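Putative peptide ABC-transport system periplasmic peptide-binding protein (Campylobacter jejuni, PDB 4OEV) captures nickel(II) outside the cytoplasm for import by an ABC-type transporter, binding the ion together with oxalate. Local coordinates at residues A[216-221]-A[340-345]; A[270-273]-A[277-280]; A[202-207]-A[223-228]. One frame throughout, in Å; residues are numbered along the deposited sequence.

Interaction 1: A[216-221]-A[340-345]; sequences LIDVSL and NDPLRV. With OXL (oxalate ion), chain D.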
loop_
_atom_site.group_PDB
_atom_site.type_symbol
_atom_site.label_atom_id
_atom_site.label_comp_id
_atom_site.label_asym_id
_atom_site.label_seq_id
_atom_site.Cartn_x
_atom_site.Cartn_y
_atom_site.Cartn_z
ATOM N N LEU A 216 -2.057 -0.119 15.543
ATOM C CA LEU A 216 -3.373 -0.208 14.880
ATOM C C LEU A 216 -4.010 -1.521 15.316
ATOM O O LEU A 216 -3.347 -2.573 15.312
ATOM C CB LEU A 216 -3.285 -0.190 13.352
ATOM C CG LEU A 216 -2.648 1.046 12.764
ATOM C CD1 LEU A 216 -2.643 0.896 11.189
ATOM C CD2 LEU A 216 -3.406 2.249 13.217
ATOM N N ILE A 217 -5.282 -1.454 15.685
ATOM C CA ILE A 217 -5.998 -2.613 16.238
ATOM C C ILE A 217 -7.264 -2.978 15.449
ATOM O O ILE A 217 -8.150 -2.135 15.239
ATOM C CB ILE A 217 -6.397 -2.354 17.711
ATOM C CG1 ILE A 217 -5.165 -2.105 18.566
ATOM C CG2 ILE A 217 -7.227 -3.540 18.262
ATOM C CD1 ILE A 217 -4.128 -3.243 18.540
ATOM N N ASP A 218 -7.365 -4.234 15.020
ATOM C CA ASP A 218 -8.569 -4.667 14.311
ATOM C C ASP A 218 -9.867 -4.398 15.072
ATOM O O ASP A 218 -9.932 -4.532 16.298
ATOM C CB ASP A 218 -8.520 -6.149 13.994
ATOM C CG ASP A 218 -9.619 -6.539 13.045
ATOM O OD1 ASP A 218 -10.561 -7.250 13.440
ATOM O OD2 ASP A 218 -9.538 -6.105 11.876
ATOM N N VAL A 219 -10.907 -4.037 14.325
ATOM C CA VAL A 219 -12.198 -3.718 14.903
ATOM C C VAL A 219 -12.708 -4.875 15.786
ATOM O O VAL A 219 -13.421 -4.637 16.762
ATOM C CB VAL A 219 -13.215 -3.365 13.776
ATOM C CG1 VAL A 219 -13.449 -4.560 12.853
ATOM C CG2 VAL A 219 -14.515 -2.905 14.341
ATOM N N SER A 220 -12.271 -6.106 15.517
ATOM C CA SER A 220 -12.738 -7.258 16.287
ATOM C C SER A 220 -12.215 -7.264 17.716
ATOM O O SER A 220 -12.703 -8.021 18.571
ATOM C CB SER A 220 -12.336 -8.562 15.614
ATOM O OG SER A 220 -10.937 -8.786 15.728
ATOM N N LEU A 221 -11.237 -6.409 17.980
ATOM C CA LEU A 221 -10.571 -6.401 19.267
ATOM C C LEU A 221 -10.759 -5.102 20.022
ATOM O O LEU A 221 -10.251 -4.979 21.125
ATOM C CB LEU A 221 -9.073 -6.669 19.077
ATOM C CG LEU A 221 -8.746 -8.070 18.562
ATOM C CD1 LEU A 221 -7.365 -8.130 17.920
ATOM C CD2 LEU A 221 -8.853 -9.093 19.692
ATOM N N ASN A 340 -2.659 -14.416 10.614
ATOM C CA ASN A 340 -2.395 -13.413 11.653
ATOM C C ASN A 340 -3.325 -12.206 11.522
ATOM O O ASN A 340 -3.273 -11.267 12.338
ATOM C CB ASN A 340 -0.947 -12.943 11.571
ATOM C CG ASN A 340 -0.589 -12.459 10.158
ATOM O OD1 ASN A 340 -0.616 -13.229 9.214
ATOM N ND2 ASN A 340 -0.280 -11.192 10.020
ATOM N N ASP A 341 -4.145 -12.193 10.473
ATOM C CA ASP A 341 -5.110 -11.088 10.284
ATOM C C ASP A 341 -6.561 -11.587 10.451
ATOM O O ASP A 341 -7.109 -12.236 9.532
ATOM C CB ASP A 341 -4.922 -10.455 8.920
ATOM C CG ASP A 341 -5.741 -9.169 8.737
ATOM O OD1 ASP A 341 -6.786 -9.017 9.415
ATOM O OD2 ASP A 341 -5.308 -8.314 7.909
ATOM N N PRO A 342 -7.191 -11.238 11.594
ATOM C CA PRO A 342 -8.488 -11.831 11.914
ATOM C C PRO A 342 -9.541 -11.375 10.935
ATOM O O PRO A 342 -10.469 -12.157 10.690
ATOM C CB PRO A 342 -8.797 -11.335 13.328
ATOM C CG PRO A 342 -8.040 -9.986 13.455
ATOM C CD PRO A 342 -6.762 -10.240 12.609
ATOM N N LEU A 343 -9.373 -10.185 10.357
ATOM C CA LEU A 343 -10.341 -9.655 9.406
ATOM C C LEU A 343 -10.357 -10.502 8.139
ATOM O O LEU A 343 -11.428 -10.890 7.627
ATOM C CB LEU A 343 -10.037 -8.202 9.096
ATOM C CG LEU A 343 -10.973 -7.590 8.057
ATOM C CD1 LEU A 343 -12.413 -7.804 8.502
ATOM C CD2 LEU A 343 -10.699 -6.118 7.960
ATOM N N ARG A 344 -9.168 -10.851 7.674
ATOM C CA ARG A 344 -9.056 -11.634 6.443
ATOM C C ARG A 344 -9.507 -13.066 6.658
ATOM O O ARG A 344 -10.169 -13.643 5.779
ATOM C CB ARG A 344 -7.616 -11.590 5.908
ATOM C CG ARG A 344 -7.068 -10.186 5.814
ATOM C CD ARG A 344 -5.882 -10.146 4.870
ATOM N NE ARG A 344 -5.047 -8.937 4.946
ATOM C CZ ARG A 344 -4.357 -8.430 3.910
ATOM N NH1 ARG A 344 -3.573 -7.358 4.061
ATOM N NH2 ARG A 344 -4.477 -8.969 2.699
ATOM N N VAL A 345 -9.173 -13.657 7.809
ATOM C CA VAL A 345 -9.672 -14.986 8.142
ATOM C C VAL A 345 -11.201 -15.000 8.155
ATOM O O VAL A 345 -11.825 -15.928 7.587
ATOM C CB VAL A 345 -9.173 -15.480 9.525
ATOM C CG1 VAL A 345 -9.926 -16.761 9.939
ATOM C CG2 VAL A 345 -7.645 -15.657 9.506
HETATM C C1 OXL D . -1.882 -7.603 0.819
HETATM C C2 OXL D . -0.790 -7.287 -0.198
HETATM O O1 OXL D . -2.897 -8.383 0.577
HETATM O O2 OXL D . -0.554 -8.169 -1.043
HETATM O O3 OXL D . -1.723 -7.095 1.947
HETATM O O4 OXL D . -0.038 -6.246 -0.102
HETATM O O HOH W 1 -7.008 -6.627 10.734
#
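Asp-218 lays its carboxylate against the first turn of helix 342-357, CG anti to the backbone N (chi1 -169°) sending it there. Its OD2 rests 3.5 Å from Leu-343 CB, where the two side chains cross at about a right angle, while OD1 approaches Pro-342 CG at 3.7 Å, Asp-218 and Pro-342 sliding past each other in opposite directions. Ser-220 OG borders the same proline ring. Proline suits this first turn because it needs no backbone N-H and offers a rigid apolar edge.

The polar link is one water, which donates to Asp-218 OD2 (2.8 Å) and to Asp-341 OD1 (2.7 Å), spending both hydrogens between like charges. Further out, each aspartate is held by its own segment. Asp-218 OD1 takes Ser-220 OG at 2.8 Å on its anti lone pair, and Ser-220 N, at 2.9 Å, from above the carboxylate plane, forming an Asx turn. Asp-341 is the N-cap: OD1 accepts from Leu-343 N and, weakly, Arg-344 N. Its OD2 is salt-bridged to Arg-344 NE at 3.0 Å, in the guanidinium plane but with NE well above the carboxylate plane. NH1 bonds oxalate O3, and NH2 bonds O1 at 2.7 Å and also meets Leu-381 O.

The water, the helix N-terminus and Arg-344 would probably favour a charged Asp-341, though nearby Asp-218 may oppose this; the salt bridge probably helps to orient the arginine that binds oxalate.

Interaction 2: A[270-273]-A[277-280]; sequences SIVK and HDYA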
loop_
_atom_site.group_PDB
_atom_site.type_symbol
_atom_site.label_atom_id
_atom_site.label_comp_id
_atom_site.label_asym_id
_atom_site.label_seq_id
_atom_site.Cartn_x
_atom_site.Cartn_y
_atom_site.Cartn_z
ATOM N N SER A 270 -24.100 -7.084 3.761
ATOM C CA SER A 270 -24.150 -7.814 5.014
ATOM C C SER A 270 -22.789 -7.918 5.714
ATOM O O SER A 270 -22.717 -7.881 6.945
ATOM C CB SER A 270 -24.725 -9.214 4.777
ATOM O OG SER A 270 -24.485 -10.048 5.895
ATOM N N ILE A 271 -21.719 -8.045 4.937
ATOM C CA ILE A 271 -20.368 -8.135 5.484
ATOM C C ILE A 271 -19.944 -6.867 6.216
ATOM O O ILE A 271 -19.432 -6.908 7.342
ATOM C CB ILE A 271 -19.361 -8.416 4.357
ATOM C CG1 ILE A 271 -19.379 -9.891 3.978
ATOM C CG2 ILE A 271 -17.939 -7.987 4.751
ATOM C CD1 ILE A 271 -18.500 -10.145 2.778
ATOM N N VAL A 272 -20.141 -5.732 5.563
ATOM C CA VAL A 272 -19.757 -4.471 6.153
ATOM C C VAL A 272 -20.606 -4.157 7.368
ATOM O O VAL A 272 -20.102 -3.691 8.399
ATOM C CB VAL A 272 -19.873 -3.340 5.130
ATOM C CG1 VAL A 272 -19.740 -1.989 5.819
ATOM C CG2 VAL A 272 -18.825 -3.522 4.087
ATOM N N LYS A 273 -21.905 -4.406 7.245
ATOM C CA LYS A 273 -22.818 -4.188 8.346
ATOM C C LYS A 273 -22.414 -5.038 9.541
ATOM O O LYS A 273 -22.283 -4.532 10.659
ATOM C CB LYS A 273 -24.254 -4.505 7.933
ATOM C CG LYS A 273 -25.265 -4.412 9.059
ATOM C CD LYS A 273 -26.659 -4.852 8.572
ATOM C CE LYS A 273 -26.645 -6.316 8.069
ATOM N NZ LYS A 273 -27.768 -6.730 7.156
ATOM N N HIS A 277 -18.691 -3.858 11.323
ATOM C CA HIS A 277 -19.329 -2.962 12.289
ATOM C C HIS A 277 -19.260 -1.517 11.853
ATOM O O HIS A 277 -18.990 -0.633 12.665
ATOM C CB HIS A 277 -18.688 -3.107 13.669
ATOM C CG HIS A 277 -18.607 -4.521 14.158
ATOM N ND1 HIS A 277 -19.725 -5.302 14.367
ATOM C CD2 HIS A 277 -17.544 -5.285 14.506
ATOM C CE1 HIS A 277 -19.353 -6.493 14.808
ATOM N NE2 HIS A 277 -18.034 -6.507 14.903
ATOM N N ASP A 278 -19.436 -1.296 10.557
ATOM C CA ASP A 278 -19.393 0.051 9.979
ATOM C C ASP A 278 -18.056 0.818 10.255
ATOM O O ASP A 278 -18.013 2.051 10.347
ATOM C CB ASP A 278 -20.626 0.835 10.467
ATOM C CG ASP A 278 -21.950 0.193 9.985
ATOM O OD1 ASP A 278 -22.026 -0.176 8.785
ATOM O OD2 ASP A 278 -22.895 0.029 10.803
ATOM N N TYR A 279 -16.982 0.046 10.427
ATOM C CA TYR A 279 -15.613 0.541 10.320
ATOM C C TYR A 279 -15.141 0.316 8.889
ATOM O O TYR A 279 -13.945 0.108 8.620
ATOM C CB TYR A 279 -14.706 -0.178 11.302
ATOM C CG TYR A 279 -14.100 0.743 12.324
ATOM C CD1 TYR A 279 -12.813 1.244 12.140
ATOM C CD2 TYR A 279 -14.801 1.118 13.465
ATOM C CE1 TYR A 279 -12.230 2.098 13.065
ATOM C CE2 TYR A 279 -14.223 1.979 14.415
ATOM C CZ TYR A 279 -12.932 2.469 14.196
ATOM O OH TYR A 279 -12.331 3.316 15.107
ATOM N N ALA A 280 -16.092 0.347 7.959
ATOM C CA ALA A 280 -15.805 0.010 6.558
ATOM C C ALA A 280 -16.940 0.471 5.645
ATOM O O ALA A 280 -18.040 0.757 6.121
ATOM C CB ALA A 280 -15.581 -1.482 6.418
#
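Val-272 O accepts the backbone N-H of Asp-278, six residues on, at 3.3 Å. The bond is long but nearly straight at the hydrogen (173°), with the donor tilted 25° from the carbonyl plane. His-277 N lies as close to the same oxygen, yet its angle is too poor for a hydrogen bond. Such a return of the chain over the last turn of helix 268-274 requires a reversal of direction, and His-277 and Asp-278 provide it by both taking up left-handed backbone angles. Aspartate tolerates that conformation better than most residues, which suits it here. Its carboxylate leans back over the helix end, where OD1 comes within 4.1 Å of Lys-273 CA.

After the turn the chain enters strand 280-282. Val-272 holds CG1 anti to its own nitrogen (chi1 169°), pushing that methyl at the incoming strand. There it presses closely on Ala-280 O, at 3.2 Å, and meets Ala-280 CB at 4.2 Å. A branched valine and a small alanine fit this tight corner between helix and strand, and Val-272 also packs on Ala-458 of strand 454-467, the sheet neighbour of 280-282. Tyr-279 turns the other way, making a cation-pi contact with Arg-235 and pairing its backbone with Asp-461.

The contact is a surface helix-to-strand corner. One backbone N-H serves a carbonyl at the helix C-terminus through a long but straight bond; the helix dipole may add a little to the acceptor strength of that oxygen, whereas the Asp-278 carboxylate, close to the same helix end, is probably mildly disfavoured there.

Interaction 3: A[202-207]-A[223-228]; sequences IASAEL and NIFKND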
loop_
_atom_site.group_PDB
_atom_site.type_symbol
_atom_site.label_atom_id
_atom_site.label_comp_id
_atom_site.label_asym_id
_atom_site.label_seq_id
_atom_site.Cartn_x
_atom_site.Cartn_y
_atom_site.Cartn_z
ATOM N N ILE A 202 -1.824 -9.873 19.560
ATOM C CA ILE A 202 -0.588 -9.727 20.315
ATOM C C ILE A 202 -0.331 -8.249 20.584
ATOM O O ILE A 202 0.050 -7.881 21.686
ATOM C CB ILE A 202 0.610 -10.388 19.583
ATOM C CG1 ILE A 202 0.394 -11.912 19.567
ATOM C CG2 ILE A 202 1.959 -10.018 20.255
ATOM C CD1 ILE A 202 1.571 -12.734 19.050
ATOM N N ALA A 203 -0.587 -7.402 19.587
ATOM C CA ALA A 203 -0.480 -5.954 19.770
ATOM C C ALA A 203 -1.392 -5.485 20.896
ATOM O O ALA A 203 -1.017 -4.675 21.722
ATOM C CB ALA A 203 -0.869 -5.225 18.481
ATOM N N SER A 204 -2.603 -6.014 20.890
ATOM C CA SER A 204 -3.620 -5.640 21.852
ATOM C C SER A 204 -3.110 -5.912 23.262
ATOM O O SER A 204 -3.198 -5.065 24.191
ATOM C CB SER A 204 -4.904 -6.429 21.505
ATOM O OG SER A 204 -5.977 -6.024 22.311
ATOM N N ALA A 205 -2.510 -7.084 23.427
ATOM C CA ALA A 205 -1.995 -7.502 24.737
ATOM C C ALA A 205 -0.846 -6.643 25.186
ATOM O O ALA A 205 -0.640 -6.441 26.383
ATOM C CB ALA A 205 -1.554 -8.918 24.691
ATOM N N GLU A 206 -0.017 -6.222 24.230
ATOM C CA GLU A 206 1.142 -5.435 24.585
ATOM C C GLU A 206 0.746 -3.997 24.901
ATOM O O GLU A 206 1.411 -3.319 25.699
ATOM C CB GLU A 206 2.208 -5.516 23.487
ATOM C CG GLU A 206 2.822 -6.911 23.442
ATOM C CD GLU A 206 4.210 -6.967 22.857
ATOM O OE1 GLU A 206 4.856 -5.910 22.675
ATOM O OE2 GLU A 206 4.671 -8.094 22.593
ATOM N N LEU A 207 -0.347 -3.523 24.330
ATOM C CA LEU A 207 -0.886 -2.257 24.799
ATOM C C LEU A 207 -1.284 -2.415 26.258
ATOM O O LEU A 207 -0.876 -1.633 27.119
ATOM C CB LEU A 207 -2.095 -1.820 23.973
ATOM C CG LEU A 207 -1.731 -1.187 22.628
ATOM C CD1 LEU A 207 -2.951 -1.091 21.702
ATOM C CD2 LEU A 207 -1.088 0.178 22.875
ATOM N N ASN A 223 -13.227 -3.771 21.501
ATOM C CA ASN A 223 -14.048 -3.778 22.701
ATOM C C ASN A 223 -13.218 -3.783 23.986
ATOM O O ASN A 223 -13.650 -3.234 25.000
ATOM C CB ASN A 223 -15.009 -4.985 22.714
ATOM C CG ASN A 223 -16.180 -4.826 21.756
ATOM O OD1 ASN A 223 -16.235 -3.877 20.968
ATOM N ND2 ASN A 223 -17.156 -5.757 21.849
ATOM N N ILE A 224 -12.037 -4.389 23.981
ATOM C CA ILE A 224 -11.297 -4.371 25.231
ATOM C C ILE A 224 -10.571 -3.036 25.490
ATOM O O ILE A 224 -9.925 -2.912 26.530
ATOM C CB ILE A 224 -10.281 -5.513 25.327
ATOM C CG1 ILE A 224 -9.137 -5.295 24.335
ATOM C CG2 ILE A 224 -10.970 -6.851 25.085
ATOM C CD1 ILE A 224 -7.942 -6.186 24.613
ATOM N N PHE A 225 -10.687 -2.061 24.569
ATOM C CA PHE A 225 -10.109 -0.706 24.784
ATOM C C PHE A 225 -11.163 0.409 24.950
ATOM O O PHE A 225 -10.868 1.465 25.534
ATOM C CB PHE A 225 -9.162 -0.330 23.623
ATOM C CG PHE A 225 -7.931 -1.162 23.597
ATOM C CD1 PHE A 225 -6.928 -0.964 24.525
ATOM C CD2 PHE A 225 -7.817 -2.223 22.690
ATOM C CE1 PHE A 225 -5.806 -1.775 24.542
ATOM C CE2 PHE A 225 -6.691 -3.036 22.696
ATOM C CZ PHE A 225 -5.696 -2.832 23.616
ATOM N N LYS A 226 -12.383 0.191 24.445
ATOM C CA LYS A 226 -13.409 1.245 24.459
ATOM C C LYS A 226 -13.779 1.704 25.860
ATOM O O LYS A 226 -14.226 2.836 26.026
ATOM C CB LYS A 226 -14.682 0.781 23.761
ATOM C CG LYS A 226 -14.617 0.750 22.222
ATOM C CD LYS A 226 -15.753 -0.154 21.678
ATOM C CE LYS A 226 -16.739 0.577 20.767
ATOM N NZ LYS A 226 -16.688 -0.003 19.362
ATOM N N ASN A 227 -13.600 0.852 26.871
ATOM C CA ASN A 227 -13.959 1.272 28.229
ATOM C C ASN A 227 -12.745 1.422 29.162
ATOM O O ASN A 227 -12.885 1.449 30.390
ATOM C CB ASN A 227 -14.971 0.292 28.849
ATOM C CG ASN A 227 -15.984 1.007 29.679
ATOM O OD1 ASN A 227 -16.574 1.988 29.218
ATOM N ND2 ASN A 227 -16.142 0.593 30.945
ATOM N N ASP A 228 -11.557 1.497 28.567
ATOM C CA ASP A 228 -10.310 1.627 29.302
ATOM C C ASP A 228 -9.788 3.050 29.170
ATOM O O ASP A 228 -9.288 3.462 28.110
ATOM C CB ASP A 228 -9.262 0.623 28.777
ATOM C CG ASP A 228 -8.030 0.496 29.696
ATOM O OD1 ASP A 228 -7.375 -0.561 29.636
ATOM O OD2 ASP A 228 -7.693 1.436 30.460
#
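Phe-225 drives its ring from the short, weakly bonded helix around 223-226 into the side of helix 200-208, a helix-against-helix contact lying on strands 231-236 and 454-467 of an antiparallel sheet in this family 5 solute-binding protein. The path begins at CB, whose bond from CA points at the opposite helix; with CG anti to the carbonyl carbon (chi1 -68°), the ring reaches that helix. CB, CG and the two CD atoms make no close approach to 202-207, and the contact with that helix starts at the far end of the ring. On one flank CE2 comes to a tight 3.1 Å from Ser-204 OG, which lies at the ring edge near its plane. On the other flank CE1 sits 3.8 Å from Leu-207 CB, approached obliquely. The tip, CZ, reaches Ser-204 O at 3.4 Å and Leu-207 CD1 at 3.8 Å, the leucine and phenylalanine side chains crossing at about a right angle.

Each residue type fits its task. The flat ring slips between a small serine and a leucine one turn later, and its slightly positive C-H edge faces the serine oxygens. The rest of the ring is apolar company for Val-465 and Ile-233, and it meets Phe-231 edge-to-face. Lys-208, at the end of helix 200-208, hydrogen-bonds Ile-224 O and forms a salt bridge with Asp-228.

The cost falls on Ser-204. Its buried hydroxyl has no hydrogen-bonding partner in the model, and besides the ring edge it faces a methyl whose exact placing is doubtful: Ile-224 CD1 is 3.0 Å from OG, shorter than a comfortable methyl-oxygen contact.

The loop 216-221 joins all three contacts. Ile-217 turns toward interaction 3, with CD1 3.8 Å from Ala-203 CB; two residues on, Val-219 turns toward interaction 2, with CG2 3.9 Å from His-277 CD2. The centre of interaction 1 lies about 13 Å from that of interaction 2 and about 12 Å from that of interaction 3; those two are about 21 Å apart and do not touch. Strand 454-467 runs beneath all of them, meeting Leu-343, Val-272 and Phe-225. Only interaction 1 leads to the ligand: Arg-344 belongs to the oxalate pocket, and the Leu-343 side chain is about 12 Å from the nickel ion. Interactions 2 and 3 are structural packing away from that site.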